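Local coordinates for glutamate racemase (PDB 2JFN), which is an alpha/beta protein of the Asp/Glu/hydantoin racemase family that holds glutamic acid and uridine-5'-diphosphate-N-acetylmuramoyl-L-alanine in separate pockets, at residues A163-L168 with T205-L210; R41-D46 with I231-A236; L124-I129 with P196-V201. One frame throughout, in Å; residues are numbered along the deposited sequence.

Contact 1: residues A163-L168 with T205-L210; sequences AEMVEL and THFPLL. With GLU (glutamic acid), chain B.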
loop_
_atom_site.group_PDB
_atom_site.type_symbol
_atom_site.label_atom_id
_atom_site.label_comp_id
_atom_site.label_asym_id
_atom_site.label_seq_id
_atom_site.Cartn_x
_atom_site.Cartn_y
_atom_site.Cartn_z
ATOM N N ALA A 163 -2.490 -12.087 -7.512
ATOM C CA ALA A 163 -1.666 -11.132 -8.231
ATOM C C ALA A 163 -2.553 -10.462 -9.286
ATOM O O ALA A 163 -2.332 -9.315 -9.666
ATOM C CB ALA A 163 -0.502 -11.850 -8.900
ATOM N N GLU A 164 -3.569 -11.186 -9.746
ATOM C CA GLU A 164 -4.477 -10.650 -10.753
ATOM C C GLU A 164 -5.263 -9.448 -10.225
ATOM O O GLU A 164 -5.533 -8.490 -10.955
ATOM C CB GLU A 164 -5.453 -11.733 -11.213
ATOM C CG GLU A 164 -6.325 -11.298 -12.380
ATOM C CD GLU A 164 -7.241 -12.402 -12.876
ATOM O OE1 GLU A 164 -7.035 -13.574 -12.487
ATOM O OE2 GLU A 164 -8.161 -12.094 -13.665
ATOM N N MET A 165 -5.636 -9.493 -8.953
ATOM C CA MET A 165 -6.386 -8.382 -8.384
ATOM C C MET A 165 -5.515 -7.125 -8.369
ATOM O O MET A 165 -6.008 -6.008 -8.544
ATOM C CB MET A 165 -6.850 -8.729 -6.972
ATOM C CG MET A 165 -7.967 -7.824 -6.477
ATOM S SD MET A 165 -8.594 -8.309 -4.857
ATOM C CE MET A 165 -9.583 -9.720 -5.280
ATOM N N VAL A 166 -4.215 -7.310 -8.160
ATOM C CA VAL A 166 -3.304 -6.176 -8.154
ATOM C C VAL A 166 -3.365 -5.520 -9.530
ATOM O O VAL A 166 -3.421 -4.299 -9.644
ATOM C CB VAL A 166 -1.856 -6.614 -7.865
ATOM C CG1 VAL A 166 -0.928 -5.403 -7.923
ATOM C CG2 VAL A 166 -1.777 -7.278 -6.497
ATOM N N GLU A 167 -3.359 -6.349 -10.572
ATOM C CA GLU A 167 -3.418 -5.861 -11.944
ATOM C C GLU A 167 -4.734 -5.158 -12.237
ATOM O O GLU A 167 -4.774 -4.185 -12.988
ATOM C CB GLU A 167 -3.218 -7.019 -12.930
ATOM C CG GLU A 167 -1.791 -7.510 -13.005
ATOM C CD GLU A 167 -0.803 -6.377 -13.239
ATOM O OE1 GLU A 167 -1.059 -5.522 -14.119
ATOM O OE2 GLU A 167 0.236 -6.334 -12.543
ATOM N N LEU A 168 -5.816 -5.655 -11.651
ATOM C CA LEU A 168 -7.117 -5.041 -11.856
ATOM C C LEU A 168 -7.073 -3.626 -11.291
ATOM O O LEU A 168 -7.599 -2.689 -11.895
ATOM C CB LEU A 168 -8.210 -5.871 -11.169
ATOM C CG LEU A 168 -8.494 -7.209 -11.858
ATOM C CD1 LEU A 168 -9.502 -8.004 -11.055
ATOM C CD2 LEU A 168 -9.010 -6.951 -13.265
ATOM N N THR A 205 -2.024 -2.892 -0.442
ATOM C CA THR A 205 -2.439 -1.494 -0.565
ATOM C C THR A 205 -3.140 -1.183 -1.889
ATOM O O THR A 205 -3.745 -0.121 -2.048
ATOM C CB THR A 205 -1.245 -0.523 -0.359
ATOM O OG1 THR A 205 -0.298 -0.677 -1.423
ATOM C CG2 THR A 205 -0.552 -0.818 0.968
ATOM N N HIS A 206 -3.062 -2.103 -2.842
ATOM C CA HIS A 206 -3.749 -1.910 -4.120
ATOM C C HIS A 206 -5.255 -2.169 -3.974
ATOM O O HIS A 206 -6.081 -1.550 -4.655
ATOM C CB HIS A 206 -3.225 -2.882 -5.183
ATOM C CG HIS A 206 -2.072 -2.361 -5.986
ATOM N ND1 HIS A 206 -0.791 -2.269 -5.486
ATOM C CD2 HIS A 206 -2.004 -1.944 -7.273
ATOM C CE1 HIS A 206 0.018 -1.822 -6.430
ATOM N NE2 HIS A 206 -0.694 -1.617 -7.524
ATOM N N PHE A 207 -5.606 -3.086 -3.078
ATOM C CA PHE A 207 -7.002 -3.485 -2.918
ATOM C C PHE A 207 -8.028 -2.449 -2.476
ATOM O O PHE A 207 -9.142 -2.446 -2.994
ATOM C CB PHE A 207 -7.069 -4.757 -2.054
ATOM C CG PHE A 207 -6.326 -5.937 -2.655
ATOM C CD1 PHE A 207 -6.147 -7.114 -1.925
ATOM C CD2 PHE A 207 -5.786 -5.862 -3.944
ATOM C CE1 PHE A 207 -5.445 -8.195 -2.465
ATOM C CE2 PHE A 207 -5.081 -6.939 -4.492
ATOM C CZ PHE A 207 -4.910 -8.105 -3.752
ATOM N N PRO A 208 -7.686 -1.556 -1.525
ATOM C CA PRO A 208 -8.691 -0.563 -1.126
ATOM C C PRO A 208 -9.180 0.243 -2.337
ATOM O O PRO A 208 -10.295 0.765 -2.342
ATOM C CB PRO A 208 -7.934 0.303 -0.121
ATOM C CG PRO A 208 -7.033 -0.686 0.540
ATOM C CD PRO A 208 -6.501 -1.483 -0.647
ATOM N N LEU A 209 -8.335 0.332 -3.362
ATOM C CA LEU A 209 -8.676 1.061 -4.586
ATOM C C LEU A 209 -9.838 0.386 -5.315
ATOM O O LEU A 209 -10.493 1.000 -6.161
ATOM C CB LEU A 209 -7.462 1.119 -5.526
ATOM C CG LEU A 209 -6.238 1.877 -5.017
ATOM C CD1 LEU A 209 -5.096 1.719 -6.003
ATOM C CD2 LEU A 209 -6.593 3.345 -4.825
ATOM N N LEU A 210 -10.081 -0.878 -4.985
ATOM C CA LEU A 210 -11.156 -1.660 -5.600
ATOM C C LEU A 210 -12.331 -1.846 -4.646
ATOM O O LEU A 210 -13.205 -2.687 -4.882
ATOM C CB LEU A 210 -10.629 -3.039 -6.008
ATOM C CG LEU A 210 -9.546 -3.088 -7.093
ATOM C CD1 LEU A 210 -8.968 -4.478 -7.166
ATOM C CD2 LEU A 210 -10.136 -2.671 -8.433
HETATM N N GLU B . 0.883 -2.319 -3.261
HETATM C CA GLU B . 1.138 -3.763 -3.264
HETATM C C GLU B . 1.477 -4.197 -1.851
HETATM O O GLU B . 0.872 -3.660 -0.853
HETATM C CB GLU B . 2.300 -4.082 -4.217
HETATM C CG GLU B . 1.953 -5.297 -5.106
HETATM C CD GLU B . 3.187 -5.812 -5.834
HETATM O OE1 GLU B . 3.300 -7.011 -6.073
HETATM O OE2 GLU B . 4.076 -5.034 -6.198
HETATM O OXT GLU B . 2.350 -5.104 -1.650
#
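M165 reaches from its helix onto the ring of F207. Its CB starts at the ring's rim, 3.5 Å from F207 CE2. CG swings anti to the backbone N (chi1 -163°). There it touches both F207 CE2 and L210 CD1, the latter at 3.6 Å. SD comes next and stands over the centre of the F207 ring, 3.6 Å from the centroid and close to the ring normal. This is a Met-aromatic contact made with the face of the ring. CE, at the tip, points away from the ring. The two side chains cross at about a right angle.

V166 handles the other aromatic. Its CG1 sits over the centre of the H206 imidazole, 3.7 Å from the centroid, a CH-pi contact. Its second branch, CG2, touches F207 CE2 at 3.9 Å. One valine therefore wedges against both rings.

H206 is held on further sides. Its ND1 accepts from the bound glutamic acid N at 2.8 Å, in the plane of the ring. Its NE2 is hydrogen-bonded to E170, one helical turn past V166. These bonds and the V166 methyl together fix the imidazole's rotation. T205 also holds the ligand, alongside other pocket residues such as S29 and N93. Its OG1 accepts from the ligand N at 2.7 Å, and its backbone N donates to the ligand O at 3.0 Å. T205 OG1 is also hydrogen-bonded to A91 O.

The loop 205-210 leaves strand 199-202 and runs into helix 211-217. Helix 163-174 packs against it, with helix 180-186 behind M165 and L168. Helix 33-43 also touches the loop, at T205, P208 and L209.

Contact 2: residues R41-D46 with I231-A236; sequences RHLLPD and IARRTA. With UMA (uridine-5'-diphosphate-N-acetylmuramoyl-L-alanine), chain C.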
loop_
_atom_site.group_PDB
_atom_site.type_symbol
_atom_site.label_atom_id
_atom_site.label_comp_id
_atom_site.label_asym_id
_atom_site.label_seq_id
_atom_site.Cartn_x
_atom_site.Cartn_y
_atom_site.Cartn_z
ATOM N N ARG A 41 -3.413 12.236 3.548
ATOM C CA ARG A 41 -3.705 13.615 3.171
ATOM C C ARG A 41 -5.040 14.096 3.721
ATOM O O ARG A 41 -5.232 15.287 3.935
ATOM C CB ARG A 41 -3.699 13.800 1.650
ATOM C CG ARG A 41 -4.873 13.170 0.924
ATOM C CD ARG A 41 -5.171 13.906 -0.381
ATOM N NE ARG A 41 -6.169 13.200 -1.182
ATOM C CZ ARG A 41 -6.669 13.651 -2.329
ATOM N NH1 ARG A 41 -6.270 14.817 -2.822
ATOM N NH2 ARG A 41 -7.567 12.929 -2.987
ATOM N N HIS A 42 -5.971 13.175 3.933
ATOM C CA HIS A 42 -7.264 13.563 4.472
ATOM C C HIS A 42 -7.062 14.050 5.908
ATOM O O HIS A 42 -7.764 14.943 6.380
ATOM C CB HIS A 42 -8.231 12.376 4.436
ATOM C CG HIS A 42 -9.603 12.703 4.933
ATOM N ND1 HIS A 42 -9.874 12.957 6.260
ATOM C CD2 HIS A 42 -10.783 12.824 4.278
ATOM C CE1 HIS A 42 -11.162 13.219 6.403
ATOM N NE2 HIS A 42 -11.736 13.145 5.215
ATOM N N LEU A 43 -6.080 13.467 6.591
ATOM C CA LEU A 43 -5.769 13.830 7.966
ATOM C C LEU A 43 -4.766 14.988 8.040
ATOM O O LEU A 43 -4.863 15.848 8.914
ATOM C CB LEU A 43 -5.209 12.609 8.702
ATOM C CG LEU A 43 -4.956 12.724 10.206
ATOM C CD1 LEU A 43 -6.273 13.013 10.921
ATOM C CD2 LEU A 43 -4.343 11.431 10.729
ATOM N N LEU A 44 -3.806 15.004 7.119
ATOM C CA LEU A 44 -2.772 16.043 7.070
ATOM C C LEU A 44 -2.705 16.573 5.641
ATOM O O LEU A 44 -1.780 16.263 4.888
ATOM C CB LEU A 44 -1.427 15.439 7.471
ATOM C CG LEU A 44 -1.433 14.698 8.807
ATOM C CD1 LEU A 44 -0.259 13.747 8.876
ATOM C CD2 LEU A 44 -1.401 15.705 9.946
ATOM N N PRO A 45 -3.686 17.403 5.253
ATOM C CA PRO A 45 -3.797 17.997 3.917
ATOM C C PRO A 45 -2.783 19.025 3.408
ATOM O O PRO A 45 -2.694 19.241 2.198
ATOM C CB PRO A 45 -5.218 18.560 3.919
ATOM C CG PRO A 45 -5.395 18.982 5.338
ATOM C CD PRO A 45 -4.827 17.805 6.098
ATOM N N ASP A 46 -2.010 19.649 4.292
ATOM C CA ASP A 46 -1.077 20.677 3.828
ATOM C C ASP A 46 0.394 20.289 3.698
ATOM O O ASP A 46 1.223 21.141 3.384
ATOM C CB ASP A 46 -1.180 21.917 4.727
ATOM C CG ASP A 46 -2.593 22.461 4.810
ATOM O OD1 ASP A 46 -3.166 22.796 3.749
ATOM O OD2 ASP A 46 -3.131 22.556 5.940
ATOM N N ILE A 231 -2.545 4.230 9.446
ATOM C CA ILE A 231 -1.244 4.683 8.959
ATOM C C ILE A 231 -1.213 6.193 9.065
ATOM O O ILE A 231 -0.201 6.789 9.441
ATOM C CB ILE A 231 -1.029 4.308 7.475
ATOM C CG1 ILE A 231 -1.064 2.791 7.317
ATOM C CG2 ILE A 231 0.303 4.884 6.972
ATOM C CD1 ILE A 231 0.009 2.088 8.077
ATOM N N ALA A 232 -2.334 6.808 8.713
ATOM C CA ALA A 232 -2.462 8.253 8.771
ATOM C C ALA A 232 -2.207 8.700 10.216
ATOM O O ALA A 232 -1.385 9.587 10.461
ATOM C CB ALA A 232 -3.854 8.663 8.322
ATOM N N ARG A 233 -2.899 8.072 11.167
ATOM C CA ARG A 233 -2.724 8.415 12.578
ATOM C C ARG A 233 -1.277 8.208 13.026
ATOM O O ARG A 233 -0.724 9.035 13.744
ATOM C CB ARG A 233 -3.668 7.584 13.462
ATOM C CG ARG A 233 -5.148 7.943 13.312
ATOM C CD ARG A 233 -5.974 7.293 14.420
ATOM N NE ARG A 233 -5.982 5.834 14.325
ATOM C CZ ARG A 233 -6.798 5.144 13.532
ATOM N NH1 ARG A 233 -7.678 5.779 12.771
ATOM N NH2 ARG A 233 -6.725 3.821 13.487
ATOM N N ARG A 234 -0.660 7.109 12.602
ATOM C CA ARG A 234 0.730 6.843 12.971
ATOM C C ARG A 234 1.656 7.911 12.376
ATOM O O ARG A 234 2.640 8.314 13.007
ATOM C CB ARG A 234 1.155 5.457 12.481
ATOM C CG ARG A 234 2.606 5.107 12.774
ATOM C CD ARG A 234 2.929 5.160 14.270
ATOM N NE ARG A 234 4.263 4.626 14.540
ATOM C CZ ARG A 234 4.832 4.590 15.741
ATOM N NH1 ARG A 234 4.184 5.064 16.797
ATOM N NH2 ARG A 234 6.046 4.075 15.885
ATOM N N THR A 235 1.330 8.367 11.169
ATOM C CA THR A 235 2.113 9.394 10.483
ATOM C C THR A 235 2.023 10.716 11.243
ATOM O O THR A 235 3.038 11.382 11.479
ATOM C CB THR A 235 1.615 9.587 9.029
ATOM O OG1 THR A 235 1.896 8.398 8.280
ATOM C CG2 THR A 235 2.309 10.782 8.358
ATOM N N ALA A 236 0.807 11.082 11.636
ATOM C CA ALA A 236 0.590 12.313 12.388
ATOM C C ALA A 236 1.330 12.251 13.727
ATOM O O ALA A 236 1.875 13.252 14.187
ATOM C CB ALA A 236 -0.901 12.530 12.621
HETATM N N1 UMA C . -0.859 -0.370 10.862
HETATM C C2 UMA C . 0.364 -0.575 10.045
HETATM N N3 UMA C . 1.409 0.297 10.315
HETATM C C4 UMA C . 1.397 1.323 11.271
HETATM C C5 UMA C . 0.111 1.477 12.072
HETATM C C6 UMA C . -0.922 0.645 11.830
HETATM O O2 UMA C . 0.472 -1.437 9.186
HETATM O O4 UMA C . 2.384 2.031 11.411
HETATM C C1B UMA C . -2.003 -1.307 10.581
HETATM C C2B UMA C . -1.827 -2.618 11.328
HETATM O "O2'" UMA C . -2.210 -3.813 10.541
HETATM C C3B UMA C . -2.607 -2.530 12.598
HETATM C C4B UMA C . -3.759 -1.680 12.094
HETATM O O4B UMA C . -3.243 -0.847 11.062
HETATM O O3B UMA C . -2.919 -3.915 12.906
HETATM C C5B UMA C . -4.361 -0.787 13.104
HETATM O O5B UMA C . -3.370 -0.112 13.794
HETATM P PA UMA C . -3.645 0.783 15.079
HETATM O O1A UMA C . -2.456 1.642 15.179
HETATM O O2A UMA C . -4.895 1.453 14.926
HETATM O O3A UMA C . -3.628 -0.309 16.276
HETATM P PB UMA C . -3.227 -1.852 16.353
HETATM O O1B UMA C . -4.073 -2.681 15.520
HETATM O O2B UMA C . -3.096 -2.199 17.771
HETATM O "O1'" UMA C . -1.688 -1.768 15.787
HETATM C "C1'" UMA C . -0.487 -1.903 16.547
HETATM C "C2'" UMA C . 0.580 -0.949 16.079
HETATM N "N2'" UMA C . 0.168 0.458 16.234
HETATM C "C7'" UMA C . 0.756 1.279 17.121
HETATM O "O7'" UMA C . 1.774 0.960 17.728
HETATM C "C8'" UMA C . 0.151 2.646 17.358
HETATM C "C3'" UMA C . 0.913 -1.283 14.615
HETATM O "O3'" UMA C . 2.017 -0.444 14.131
HETATM C "C4'" UMA C . 1.305 -2.771 14.453
HETATM O "O4'" UMA C . 1.574 -3.078 13.100
HETATM C "C5'" UMA C . 0.183 -3.668 14.987
HETATM O "O5'" UMA C . -0.089 -3.290 16.390
HETATM C "C6'" UMA C . 0.536 -5.144 14.999
HETATM O "O6'" UMA C . 1.743 -5.354 15.717
HETATM C C18 UMA C . 3.310 -0.210 14.743
HETATM C C19 UMA C . 4.400 -1.073 14.197
HETATM O O18 UMA C . 5.344 -1.408 14.890
HETATM C C20 UMA C . 3.573 1.310 14.752
HETATM N N4 UMA C . 4.249 -1.429 12.911
HETATM C C21 UMA C . 5.243 -2.145 12.097
HETATM C C22 UMA C . 6.676 -1.532 12.120
HETATM O O19 UMA C . 6.767 -0.295 12.283
HETATM O O20 UMA C . 7.669 -2.293 11.993
HETATM C C23 UMA C . 4.747 -2.225 10.648
#
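The end of helix 33-43 packs on helix 228-241 through L43 and L44, with I40 of the same helix also touching T235. Helix 228-241 lies over strand 87-90, which meets I231 and T235, and it also lines the pocket of uridine-5'-diphosphate-N-acetylmuramoyl-L-alanine.

L43 has CG anti to its backbone N (chi1 -173°). One branch, CD2, does most of the touching. It lies 3.7 Å from A232 CB and 4.1 Å from A236 CB, against two alanines one turn apart. The same methyl rests against the backbone, 3.5 Å from A232 O. L44, the first residue to leave the helix, adds its own CD1. This atom meets A236 CB and T235 CG2, each at 4.0 Å.

T235 turns its methyl to this contact and its hydroxyl back to its own helix. OG1 donates to I231 O at 2.9 Å. The backbone N of T235 donates to the same oxygen, and the two donors arrive from opposite faces of the carbonyl plane. The hydroxyl is thus satisfied within the helix.

Other side chains of this helix face the ligand. I231 CD1 comes within 3.2 Å of ligand N3, a tight approach to the uracil. The R233 guanidinium points its edge at a phosphate oxygen, in a weak bond from NH2 to O2A at 3.3 Å. R234 lays one guanidinium face against ligand C20, offset toward the rim.

The chemistry thus divides by side. The segments meet mainly through leucine methyls set against alanine and threonine carbons and the helix backbone, by van der Waals contact with no directional bond. The one hydrogen bond from 231-236 to the ligand is the weak one of R233, which may partly balance the phosphate charge.

Contact 3: residues L124-I129 with P196-V201; sequences LTANGI and PPDTVV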
loop_
_atom_site.group_PDB
_atom_site.type_symbol
_atom_site.label_atom_id
_atom_site.label_comp_id
_atom_site.label_asym_id
_atom_site.label_seq_id
_atom_site.Cartn_x
_atom_site.Cartn_y
_atom_site.Cartn_z
ATOM N N LEU A 124 -13.293 -7.338 15.305
ATOM C CA LEU A 124 -14.525 -6.866 14.681
ATOM C C LEU A 124 -15.440 -7.970 14.172
ATOM O O LEU A 124 -16.659 -7.799 14.134
ATOM C CB LEU A 124 -14.195 -5.911 13.526
ATOM C CG LEU A 124 -13.433 -4.630 13.883
ATOM C CD1 LEU A 124 -13.101 -3.862 12.607
ATOM C CD2 LEU A 124 -14.263 -3.769 14.825
ATOM N N THR A 125 -14.857 -9.100 13.785
ATOM C CA THR A 125 -15.646 -10.201 13.263
ATOM C C THR A 125 -16.689 -10.674 14.270
ATOM O O THR A 125 -16.446 -10.684 15.476
ATOM C CB THR A 125 -14.750 -11.396 12.853
ATOM O OG1 THR A 125 -15.564 -12.435 12.297
ATOM C CG2 THR A 125 -13.982 -11.942 14.052
ATOM N N ALA A 126 -17.857 -11.052 13.762
ATOM C CA ALA A 126 -18.938 -11.530 14.612
ATOM C C ALA A 126 -19.092 -13.039 14.466
ATOM O O ALA A 126 -19.464 -13.725 15.420
ATOM C CB ALA A 126 -20.245 -10.831 14.241
ATOM N N ASN A 127 -18.800 -13.561 13.277
ATOM C CA ASN A 127 -18.925 -14.995 13.041
ATOM C C ASN A 127 -17.602 -15.728 13.207
ATOM O O ASN A 127 -17.534 -16.949 13.067
ATOM C CB ASN A 127 -19.514 -15.255 11.647
ATOM C CG ASN A 127 -18.503 -15.061 10.527
ATOM O OD1 ASN A 127 -17.494 -14.376 10.686
ATOM N ND2 ASN A 127 -18.785 -15.660 9.376
ATOM N N GLY A 128 -16.550 -14.978 13.514
ATOM C CA GLY A 128 -15.243 -15.579 13.705
ATOM C C GLY A 128 -14.524 -15.981 12.429
ATOM O O GLY A 128 -13.468 -16.606 12.493
ATOM N N ILE A 129 -15.085 -15.639 11.271
ATOM C CA ILE A 129 -14.455 -15.975 9.995
ATOM C C ILE A 129 -13.856 -14.701 9.395
ATOM O O ILE A 129 -14.581 -13.822 8.933
ATOM C CB ILE A 129 -15.465 -16.532 8.970
ATOM C CG1 ILE A 129 -16.446 -17.500 9.641
ATOM C CG2 ILE A 129 -14.708 -17.230 7.843
ATOM C CD1 ILE A 129 -15.863 -18.844 9.997
ATOM N N PRO A 196 -19.240 -17.465 4.489
ATOM C CA PRO A 196 -18.041 -16.715 4.105
ATOM C C PRO A 196 -17.610 -15.761 5.213
ATOM O O PRO A 196 -18.360 -15.515 6.160
ATOM C CB PRO A 196 -18.491 -15.983 2.842
ATOM C CG PRO A 196 -19.927 -15.688 3.133
ATOM C CD PRO A 196 -20.420 -16.996 3.738
ATOM N N PRO A 197 -16.388 -15.216 5.115
ATOM C CA PRO A 197 -15.900 -14.287 6.141
ATOM C C PRO A 197 -16.834 -13.093 6.240
ATOM O O PRO A 197 -17.321 -12.608 5.223
ATOM C CB PRO A 197 -14.525 -13.866 5.609
ATOM C CG PRO A 197 -14.128 -14.983 4.712
ATOM C CD PRO A 197 -15.410 -15.353 4.024
ATOM N N ASP A 198 -17.104 -12.614 7.448
ATOM C CA ASP A 198 -17.961 -11.446 7.568
ATOM C C ASP A 198 -17.058 -10.207 7.637
ATOM O O ASP A 198 -17.524 -9.068 7.584
ATOM C CB ASP A 198 -18.878 -11.562 8.802
ATOM C CG ASP A 198 -18.148 -11.372 10.125
ATOM O OD1 ASP A 198 -16.906 -11.521 10.178
ATOM O OD2 ASP A 198 -18.846 -11.084 11.132
ATOM N N THR A 199 -15.755 -10.454 7.714
ATOM C CA THR A 199 -14.757 -9.383 7.779
ATOM C C THR A 199 -13.601 -9.731 6.835
ATOM O O THR A 199 -13.019 -10.804 6.940
ATOM C CB THR A 199 -14.225 -9.236 9.215
ATOM O OG1 THR A 199 -15.332 -9.105 10.119
ATOM C CG2 THR A 199 -13.340 -7.998 9.338
ATOM N N VAL A 200 -13.277 -8.833 5.906
ATOM C CA VAL A 200 -12.198 -9.093 4.957
ATOM C C VAL A 200 -11.095 -8.049 5.072
ATOM O O VAL A 200 -11.343 -6.855 4.911
ATOM C CB VAL A 200 -12.714 -9.096 3.492
ATOM C CG1 VAL A 200 -11.544 -9.282 2.524
ATOM C CG2 VAL A 200 -13.732 -10.225 3.292
ATOM N N VAL A 201 -9.883 -8.514 5.346
ATOM C CA VAL A 201 -8.722 -7.640 5.477
ATOM C C VAL A 201 -8.080 -7.425 4.114
ATOM O O VAL A 201 -7.772 -8.380 3.410
ATOM C CB VAL A 201 -7.649 -8.268 6.401
ATOM C CG1 VAL A 201 -6.395 -7.389 6.431
ATOM C CG2 VAL A 201 -8.210 -8.438 7.805
#
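D198 OD1 is gripped by two hydroxyls that arrive from opposite faces of the carboxylate plane. T125 OG1 donates at 2.7 Å from the syn side, 25° out of that plane. T199 OG1 donates at 2.9 Å from well above it, 63° out. The other oxygen takes two backbone N-H groups of the facing loop. A126 N binds the syn lone pair of D198 OD2 at 2.8 Å, while N127 N comes from above the plane in a longer bond of 3.3 Å. D198 CG sits between its backbone N and carbonyl carbon (chi1 73°), which turns the carboxylate into the loop. Four donors would favour its charged form.

The side chains of N127 and D198 run alongside each other, pointing opposite ways. N127 OD1 lies 3.0 Å from D198 OD1, two acceptors side by side. N127 OD1 accepts from I129 N at 2.8 Å, closing an Asx turn around G128. N127 ND2 donates to P196 O at 3.2 Å. D198 N donates to I129 O, and I129 CG2 packs on the P197 ring.

Strands 129-134 and 199-202 are the two central, parallel strands of the four-stranded sheet. The contact joins the loops leading into their starts, one of them the link from helix 118-124 to strand 129-134, as in alpha/beta folds.

How the contacts relate
Along the chain the segments run 41-46, 124-129, 163-168, 196-201, 205-210, 231-236. Contact 2 closes the widest loop, and the other two are nested inside it. Contacts 1 and 3 alternate with each other, and their centres are 20 Å apart. They share the four-stranded parallel sheet: strand 199-202 starts at contact 3 and leads to the loop of contact 1. Contacts 1 and 2 lie on opposite sides of the chain's centre, 22 Å between centres, yet helix 33-43 reaches both. The centres of contacts 2 and 3 are about 28 Å apart. Contact 1 borders the glutamic acid pocket, contact 2 the uridine-5'-diphosphate-N-acetylmuramoyl-L-alanine pocket, and contact 3 lies where the two central strands of that sheet begin.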